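Local coordinates for type III secretion system effector protein ExoU (PDB 4QMK), which probably acts as a patatin-like phospholipase toxin that, delivered by type III secretion, localises to the plasma membrane by binding phosphatidylinositol 4,5-bisphosphate, at residues I569-I581 / A601-F614. Sequence-based numbering, arbitrary orientation.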
loop_
_atom_site.group_PDB
_atom_site.type_symbol
_atom_site.label_atom_id
_atom_site.label_comp_id
_atom_site.label_asym_id
_atom_site.label_seq_id
_atom_site.Cartn_x
_atom_site.Cartn_y
_atom_site.Cartn_z
ATOM N N ILE A 569 0.220 -6.785 23.566
ATOM C CA ILE A 569 0.828 -5.782 24.412
ATOM C C ILE A 569 2.291 -5.939 24.343
ATOM O O ILE A 569 3.016 -4.972 24.226
ATOM C CB ILE A 569 0.411 -5.940 25.878
ATOM C CG1 ILE A 569 -1.082 -5.736 26.022
ATOM C CG2 ILE A 569 1.142 -4.937 26.793
ATOM C CD1 ILE A 569 -1.558 -4.353 25.612
ATOM N N GLY A 570 2.741 -7.171 24.375
ATOM C CA GLY A 570 4.172 -7.456 24.201
ATOM C C GLY A 570 4.700 -6.812 22.916
ATOM O O GLY A 570 5.715 -6.191 22.926
ATOM N N VAL A 571 3.946 -6.905 21.846
ATOM C CA VAL A 571 4.345 -6.381 20.566
ATOM C C VAL A 571 4.265 -4.857 20.570
ATOM O O VAL A 571 5.137 -4.202 19.985
ATOM C CB VAL A 571 3.497 -6.992 19.435
ATOM C CG1 VAL A 571 3.515 -6.160 18.179
ATOM C CG2 VAL A 571 3.948 -8.414 19.197
ATOM N N LYS A 572 3.261 -4.282 21.229
ATOM C CA LYS A 572 3.223 -2.832 21.298
ATOM C C LYS A 572 4.407 -2.298 22.077
ATOM O O LYS A 572 4.904 -1.235 21.778
ATOM C CB LYS A 572 1.931 -2.300 21.869
ATOM C CG LYS A 572 0.836 -2.207 20.837
ATOM C CD LYS A 572 -0.446 -1.614 21.398
ATOM C CE LYS A 572 -1.530 -1.589 20.332
ATOM N NZ LYS A 572 -1.868 -2.955 19.820
ATOM N N ALA A 573 4.823 -3.030 23.092
ATOM C CA ALA A 573 5.895 -2.595 23.951
ATOM C C ALA A 573 7.213 -2.555 23.143
ATOM O O ALA A 573 7.997 -1.645 23.271
ATOM C CB ALA A 573 6.001 -3.532 25.149
ATOM N N GLU A 574 7.461 -3.582 22.357
ATOM C CA GLU A 574 8.652 -3.617 21.504
ATOM C C GLU A 574 8.629 -2.455 20.536
ATOM O O GLU A 574 9.626 -1.796 20.313
ATOM C CB GLU A 574 8.736 -4.922 20.742
ATOM C CG GLU A 574 9.783 -5.890 21.264
ATOM C CD GLU A 574 9.568 -6.320 22.699
ATOM O OE1 GLU A 574 8.479 -6.864 23.011
ATOM O OE2 GLU A 574 10.512 -6.151 23.511
ATOM N N ASN A 575 7.470 -2.183 19.990
ATOM C CA ASN A 575 7.357 -1.113 19.073
ATOM C C ASN A 575 7.596 0.250 19.680
ATOM O O ASN A 575 8.325 1.041 19.095
ATOM C CB ASN A 575 6.066 -1.216 18.341
ATOM C CG ASN A 575 6.103 -2.346 17.329
ATOM O OD1 ASN A 575 7.127 -2.584 16.733
ATOM N ND2 ASN A 575 5.025 -3.062 17.169
ATOM N N PHE A 576 7.068 0.463 20.898
ATOM C CA PHE A 576 7.144 1.707 21.587
ATOM C C PHE A 576 8.601 1.940 21.936
ATOM O O PHE A 576 9.135 3.054 21.755
ATOM C CB PHE A 576 6.268 1.671 22.830
ATOM C CG PHE A 576 6.341 2.910 23.647
ATOM C CD1 PHE A 576 5.675 4.045 23.259
ATOM C CD2 PHE A 576 7.106 2.948 24.774
ATOM C CE1 PHE A 576 5.800 5.225 23.975
ATOM C CE2 PHE A 576 7.219 4.109 25.543
ATOM C CZ PHE A 576 6.572 5.260 25.139
ATOM N N ILE A 577 9.240 0.871 22.396
ATOM C CA ILE A 577 10.651 0.877 22.724
ATOM C C ILE A 577 11.494 1.295 21.577
ATOM O O ILE A 577 12.292 2.173 21.675
ATOM C CB ILE A 577 11.109 -0.498 23.213
ATOM C CG1 ILE A 577 10.576 -0.708 24.655
ATOM C CG2 ILE A 577 12.620 -0.589 23.242
ATOM C CD1 ILE A 577 10.755 -2.100 25.240
ATOM N N ARG A 578 11.260 0.689 20.453
ATOM C CA ARG A 578 12.089 0.911 19.262
ATOM C C ARG A 578 11.866 2.290 18.668
ATOM O O ARG A 578 12.775 2.922 18.238
ATOM C CB ARG A 578 11.677 -0.156 18.234
ATOM C CG ARG A 578 12.570 -0.214 17.038
ATOM C CD ARG A 578 11.799 -0.176 15.748
ATOM N NE ARG A 578 11.084 -1.397 15.470
ATOM C CZ ARG A 578 10.083 -1.458 14.612
ATOM N NH1 ARG A 578 9.712 -0.383 13.946
ATOM N NH2 ARG A 578 9.452 -2.589 14.422
ATOM N N GLU A 579 10.639 2.759 18.715
ATOM C CA GLU A 579 10.211 3.940 18.005
ATOM C C GLU A 579 10.122 5.229 18.866
ATOM O O GLU A 579 10.154 6.324 18.360
ATOM C CB GLU A 579 8.828 3.611 17.430
ATOM C CG GLU A 579 8.511 4.163 16.057
ATOM C CD GLU A 579 9.408 3.595 14.947
ATOM O OE1 GLU A 579 9.812 4.407 14.075
ATOM O OE2 GLU A 579 9.735 2.388 14.981
ATOM N N VAL A 580 10.046 5.086 20.173
ATOM C CA VAL A 580 9.941 6.225 21.037
ATOM C C VAL A 580 11.091 6.303 22.055
ATOM O O VAL A 580 11.749 7.348 22.204
ATOM C CB VAL A 580 8.629 6.194 21.803
ATOM C CG1 VAL A 580 8.574 7.385 22.736
ATOM C CG2 VAL A 580 7.460 6.234 20.858
ATOM N N ILE A 581 11.390 5.199 22.711
ATOM C CA ILE A 581 12.456 5.229 23.674
ATOM C C ILE A 581 13.838 5.304 23.068
ATOM O O ILE A 581 14.631 6.194 23.439
ATOM C CB ILE A 581 12.357 4.077 24.612
ATOM C CG1 ILE A 581 11.105 4.265 25.481
ATOM C CG2 ILE A 581 13.565 4.070 25.505
ATOM C CD1 ILE A 581 10.803 3.077 26.363
ATOM N N ALA A 601 11.859 2.218 32.122
ATOM C CA ALA A 601 10.682 2.033 31.308
ATOM C C ALA A 601 10.799 0.804 30.427
ATOM O O ALA A 601 9.817 0.123 30.226
ATOM C CB ALA A 601 10.403 3.242 30.444
ATOM N N VAL A 602 11.993 0.538 29.897
ATOM C CA VAL A 602 12.208 -0.617 29.055
ATOM C C VAL A 602 11.972 -1.931 29.799
ATOM O O VAL A 602 11.204 -2.763 29.309
ATOM C CB VAL A 602 13.605 -0.558 28.396
ATOM C CG1 VAL A 602 14.029 -1.886 27.798
ATOM C CG2 VAL A 602 13.570 0.515 27.353
ATOM N N ARG A 603 12.546 -2.106 30.982
ATOM C CA ARG A 603 12.297 -3.325 31.786
ATOM C C ARG A 603 10.819 -3.484 32.111
ATOM O O ARG A 603 10.238 -4.520 31.870
ATOM C CB ARG A 603 13.052 -3.305 33.099
ATOM C CG ARG A 603 14.545 -3.443 32.975
ATOM C CD ARG A 603 15.226 -3.290 34.339
ATOM N NE ARG A 603 16.674 -3.053 34.210
ATOM C CZ ARG A 603 17.249 -1.851 34.071
ATOM N NH1 ARG A 603 16.518 -0.734 34.055
ATOM N NH2 ARG A 603 18.570 -1.763 33.945
ATOM N N ASP A 604 10.200 -2.445 32.652
ATOM C CA ASP A 604 8.797 -2.535 33.041
ATOM C C ASP A 604 7.978 -2.932 31.818
ATOM O O ASP A 604 7.087 -3.714 31.937
ATOM C CB ASP A 604 8.296 -1.205 33.619
ATOM C CG ASP A 604 9.042 -0.808 34.903
ATOM O OD1 ASP A 604 9.609 -1.695 35.569
ATOM O OD2 ASP A 604 9.098 0.400 35.245
ATOM N N LEU A 605 8.313 -2.397 30.639
ATOM C CA LEU A 605 7.573 -2.692 29.431
ATOM C C LEU A 605 7.750 -4.150 29.034
ATOM O O LEU A 605 6.847 -4.748 28.464
ATOM C CB LEU A 605 8.007 -1.804 28.281
ATOM C CG LEU A 605 7.291 -0.455 28.202
ATOM C CD1 LEU A 605 7.890 0.367 27.087
ATOM C CD2 LEU A 605 5.826 -0.571 27.942
ATOM N N GLY A 606 8.910 -4.721 29.317
ATOM C CA GLY A 606 9.114 -6.111 29.032
ATOM C C GLY A 606 8.300 -6.982 29.971
ATOM O O GLY A 606 8.176 -8.154 29.753
ATOM N N GLU A 607 7.695 -6.377 30.981
ATOM C CA GLU A 607 6.978 -7.094 32.006
ATOM C C GLU A 607 5.459 -6.916 31.850
ATOM O O GLU A 607 4.667 -7.522 32.551
ATOM C CB GLU A 607 7.411 -6.481 33.344
ATOM C CG GLU A 607 7.711 -7.451 34.464
ATOM C CD GLU A 607 9.024 -8.199 34.252
ATOM O OE1 GLU A 607 9.532 -8.780 35.238
ATOM O OE2 GLU A 607 9.545 -8.207 33.109
ATOM N N ALA A 608 5.072 -6.078 30.914
ATOM C CA ALA A 608 3.697 -5.684 30.760
ATOM C C ALA A 608 2.807 -6.667 29.994
ATOM O O ALA A 608 3.110 -7.030 28.853
ATOM C CB ALA A 608 3.678 -4.379 30.036
ATOM N N THR A 609 1.674 -7.037 30.588
ATOM C CA THR A 609 0.759 -7.985 29.933
ATOM C C THR A 609 -0.617 -7.422 29.598
ATOM O O THR A 609 -1.386 -8.054 28.905
ATOM C CB THR A 609 0.581 -9.226 30.791
ATOM O OG1 THR A 609 -0.074 -8.874 32.028
ATOM C CG2 THR A 609 1.945 -9.850 31.071
ATOM N N THR A 610 -0.905 -6.218 30.040
ATOM C CA THR A 610 -2.223 -5.634 29.864
ATOM C C THR A 610 -2.083 -4.185 29.457
ATOM O O THR A 610 -1.002 -3.600 29.580
ATOM C CB THR A 610 -2.982 -5.618 31.203
ATOM O OG1 THR A 610 -2.172 -4.930 32.162
ATOM C CG2 THR A 610 -3.245 -7.033 31.713
ATOM N N PRO A 611 -3.181 -3.603 28.961
ATOM C CA PRO A 611 -3.208 -2.206 28.630
ATOM C C PRO A 611 -2.903 -1.336 29.874
ATOM O O PRO A 611 -2.188 -0.309 29.771
ATOM C CB PRO A 611 -4.641 -1.986 28.172
ATOM C CG PRO A 611 -5.106 -3.311 27.668
ATOM C CD PRO A 611 -4.369 -4.337 28.466
ATOM N N ALA A 612 -3.431 -1.728 31.040
ATOM C CA ALA A 612 -3.220 -0.922 32.254
ATOM C C ALA A 612 -1.740 -0.814 32.597
ATOM O O ALA A 612 -1.236 0.285 32.923
ATOM C CB ALA A 612 -3.997 -1.482 33.435
ATOM N N GLU A 613 -1.050 -1.941 32.556
ATOM C CA GLU A 613 0.371 -1.940 32.846
ATOM C C GLU A 613 1.153 -1.143 31.768
ATOM O O GLU A 613 2.015 -0.338 32.090
ATOM C CB GLU A 613 0.884 -3.359 32.947
ATOM C CG GLU A 613 0.255 -4.132 34.092
ATOM C CD GLU A 613 0.367 -5.632 33.946
ATOM O OE1 GLU A 613 1.188 -6.118 33.139
ATOM O OE2 GLU A 613 -0.379 -6.324 34.656
ATOM N N PHE A 614 0.839 -1.364 30.506
ATOM C CA PHE A 614 1.470 -0.619 29.407
ATOM C C PHE A 614 1.286 0.881 29.629
ATOM O O PHE A 614 2.231 1.634 29.557
ATOM C CB PHE A 614 0.822 -1.033 28.084
ATOM C CG PHE A 614 1.381 -0.360 26.896
ATOM C CD1 PHE A 614 2.493 -0.839 26.278
ATOM C CD2 PHE A 614 0.762 0.745 26.368
ATOM C CE1 PHE A 614 2.994 -0.221 25.154
ATOM C CE2 PHE A 614 1.266 1.383 25.243
ATOM C CZ PHE A 614 2.392 0.905 24.651
#
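Leu605 is the central knob of this antiparallel helix pair, set into a hollow of helix 569-581 walled by Ala573, Phe576, Ile577 and Ile581. Leu605 CD1 does most of the touching: it lies 3.6 Å from Phe576 CD2, at the ring edge near the plane, and meets Ile581 CD1 tip to tip. The side chains of Ile577 and Leu605 slide past each other in opposite directions, Ile577 CG1 lying 3.8 Å from Leu605 CD1. The small Ala573 lets the backbone come close, its CB resting 3.6 Å from Leu605 O. One turn beyond Ile577, Ile581 CD1 packs 3.9 Å from Val602 CG2, one turn before Leu605.

Phe614 fills the next hollow, among Ile569, Lys572, Ala573 and Phe576. With CG anti to the backbone N (chi1 -179°), its ring reaches helix 569-581 and brings CE1 to 3.9 Å from Ala573 CA, which lies in the ring plane at its edge. Ile569 is the reverse bump, pushed into the bend between the two shorter helices: CG2 touches Ala608 O at 3.5 Å, and CD1 lies over the start of the next helix, 4.0 Å from Pro611 CD. That bend is held by Thr610, whose OG1 N-caps the helix through Glu613 N, and by Glu613 OE1, which takes both Thr609 N and OG1 from one face of its carboxylate.

Leu618 and, edge-to-face, Trp647 also pack on Phe576. The short axes of 569-581 and 601-606 lie 9.7 Å apart, their directions differing by 163°: knobs-into-holes packing without hydrogen bonds in the C-terminal helical bundle, probably the phosphatidylinositol 4,5-bisphosphate-binding membrane localization domain.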